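Local coordinates for purine phosphoribosyltransferase (PDB 1VDM), which probably acts as a glycosyltransferase on purines, as a member of the type I phosphoribosyltransferase family, at residues G[140-143]-G[144-147]. Numbering follows the deposited sequence.
Sequences IVFP and WEEF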
loop_
_atom_site.group_PDB
_atom_site.type_symbol
_atom_site.label_atom_id
_atom_site.label_comp_id
_atom_site.label_asym_id
_atom_site.label_seq_id
_atom_site.Cartn_x
_atom_site.Cartn_y
_atom_site.Cartn_z
ATOM N N ILE G 140 -38.182 15.561 -10.593
ATOM C CA ILE G 140 -36.766 15.486 -10.256
ATOM C C ILE G 140 -36.220 14.065 -10.181
ATOM O O ILE G 140 -36.737 13.224 -9.440
ATOM C CB ILE G 140 -36.465 16.153 -8.894
ATOM C CG1 ILE G 140 -37.093 17.539 -8.833
ATOM C CG2 ILE G 140 -34.951 16.278 -8.703
ATOM C CD1 ILE G 140 -37.022 18.154 -7.469
ATOM N N VAL G 141 -35.173 13.806 -10.957
ATOM C CA VAL G 141 -34.521 12.502 -10.919
ATOM C C VAL G 141 -33.277 12.695 -10.063
ATOM O O VAL G 141 -32.349 13.397 -10.455
ATOM C CB VAL G 141 -34.079 12.014 -12.312
ATOM C CG1 VAL G 141 -33.423 10.653 -12.182
ATOM C CG2 VAL G 141 -35.274 11.943 -13.250
ATOM N N PHE G 142 -33.274 12.092 -8.883
ATOM C CA PHE G 142 -32.136 12.207 -7.981
ATOM C C PHE G 142 -30.948 11.342 -8.425
ATOM O O PHE G 142 -31.107 10.408 -9.221
ATOM C CB PHE G 142 -32.568 11.859 -6.557
ATOM C CG PHE G 142 -33.491 12.867 -5.955
ATOM C CD1 PHE G 142 -34.862 12.620 -5.872
ATOM C CD2 PHE G 142 -32.998 14.084 -5.489
ATOM C CE1 PHE G 142 -35.734 13.576 -5.324
ATOM C CE2 PHE G 142 -33.863 15.048 -4.942
ATOM C CZ PHE G 142 -35.232 14.792 -4.860
ATOM N N PRO G 143 -29.739 11.640 -7.899
ATOM C CA PRO G 143 -28.514 10.905 -8.243
ATOM C C PRO G 143 -28.585 9.415 -7.925
ATOM O O PRO G 143 -27.884 8.615 -8.536
ATOM C CB PRO G 143 -27.436 11.600 -7.409
ATOM C CG PRO G 143 -28.066 12.859 -6.933
ATOM C CD PRO G 143 -29.498 12.525 -6.747
ATOM N N TRP G 144 -29.428 9.049 -6.966
ATOM C CA TRP G 144 -29.569 7.650 -6.564
ATOM C C TRP G 144 -30.749 6.917 -7.213
ATOM O O TRP G 144 -31.095 5.805 -6.810
ATOM C CB TRP G 144 -29.709 7.571 -5.047
ATOM C CG TRP G 144 -30.965 8.181 -4.530
ATOM C CD1 TRP G 144 -32.195 7.578 -4.424
ATOM C CD2 TRP G 144 -31.130 9.520 -4.032
ATOM N NE1 TRP G 144 -33.117 8.467 -3.885
ATOM C CE2 TRP G 144 -32.488 9.661 -3.637
ATOM C CE3 TRP G 144 -30.267 10.610 -3.879
ATOM C CZ2 TRP G 144 -32.993 10.847 -3.099
ATOM C CZ3 TRP G 144 -30.776 11.798 -3.340
ATOM C CH2 TRP G 144 -32.124 11.902 -2.959
ATOM N N GLU G 145 -31.376 7.542 -8.204
ATOM C CA GLU G 145 -32.513 6.921 -8.878
ATOM C C GLU G 145 -32.173 6.405 -10.273
ATOM O O GLU G 145 -31.364 6.992 -10.980
ATOM C CB GLU G 145 -33.679 7.913 -8.930
ATOM C CG GLU G 145 -34.430 7.996 -7.609
ATOM C CD GLU G 145 -35.408 9.164 -7.527
ATOM O OE1 GLU G 145 -36.232 9.165 -6.583
ATOM O OE2 GLU G 145 -35.347 10.074 -8.388
ATOM N N GLU G 146 -32.789 5.294 -10.661
ATOM C CA GLU G 146 -32.553 4.713 -11.988
ATOM C C GLU G 146 -33.486 5.369 -13.027
ATOM O O GLU G 146 -34.475 6.008 -12.661
ATOM C CB GLU G 146 -32.780 3.192 -11.948
ATOM C CG GLU G 146 -31.809 2.402 -11.038
ATOM C CD GLU G 146 -31.909 2.790 -9.564
ATOM O OE1 GLU G 146 -33.018 2.701 -8.990
ATOM O OE2 GLU G 146 -30.879 3.185 -8.971
ATOM N N PHE G 147 -33.152 5.221 -14.309
ATOM C CA PHE G 147 -33.938 5.794 -15.402
ATOM C C PHE G 147 -34.845 4.778 -16.104
ATOM O O PHE G 147 -34.490 3.605 -16.244
ATOM C CB PHE G 147 -33.037 6.361 -16.501
ATOM C CG PHE G 147 -31.987 7.318 -16.029
ATOM C CD1 PHE G 147 -32.130 8.020 -14.841
ATOM C CD2 PHE G 147 -30.889 7.582 -16.832
ATOM C CE1 PHE G 147 -31.198 8.972 -14.472
ATOM C CE2 PHE G 147 -29.952 8.535 -16.469
ATOM C CZ PHE G 147 -30.108 9.231 -15.290
#
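Phe-142 and Trp-144 lie side by side in a type I beta turn that runs from Phe-142 to Glu-145. The turn follows strand 139-141, which pairs in parallel with strand 3-5 in this phosphoribosyltransferase domain. The turn is closed by a hydrogen bond from Glu-145 N to Phe-142 O, 3.1 Å.

The tight part is aromatic. The Phe-142 ring and the six-membered ring of Trp-144 are nearly parallel, with planes 8° apart, but slid so far that they barely overlap. Phe-142 CB sits over the six-membered ring of Trp-144, 3.4 Å from its centroid, in a CH-pi contact. Trp-144 CG lies between its backbone N and carbonyl carbon (chi1 66°), which brings the six-membered ring of the indole against Phe-142 CB. Pro-143 CD meets the indole obliquely, 3.5 Å from Trp-144 CE3. With an alanine here, Phe-142 CB would probably lose the ring face it packs against and Pro-143 CD its neighbour CE3. Pro-143 also packs on Trp-8 and Val-11 of helix 8-23.

Next to the turn, a buried contact joins Val-141 CG1 to the edge of the Phe-147 ring at CE1, 3.6 Å away. Phe-147 also meets Tyr-5 edge-to-face.

The looser side, partly open to solvent, is at Glu-145 and Glu-146. Glu-146 OE2 forms a salt bridge with Arg-43 of a third subunit. Glu-145 reaches back along the edge of the Phe-142 ring, its chain extended beyond CG. Its OE2 accepts a 2.9 Å hydrogen bond from Phe-142 N. The bond is fairly straight at 163°, and the N-H meets OE2 from above the carboxylate plane.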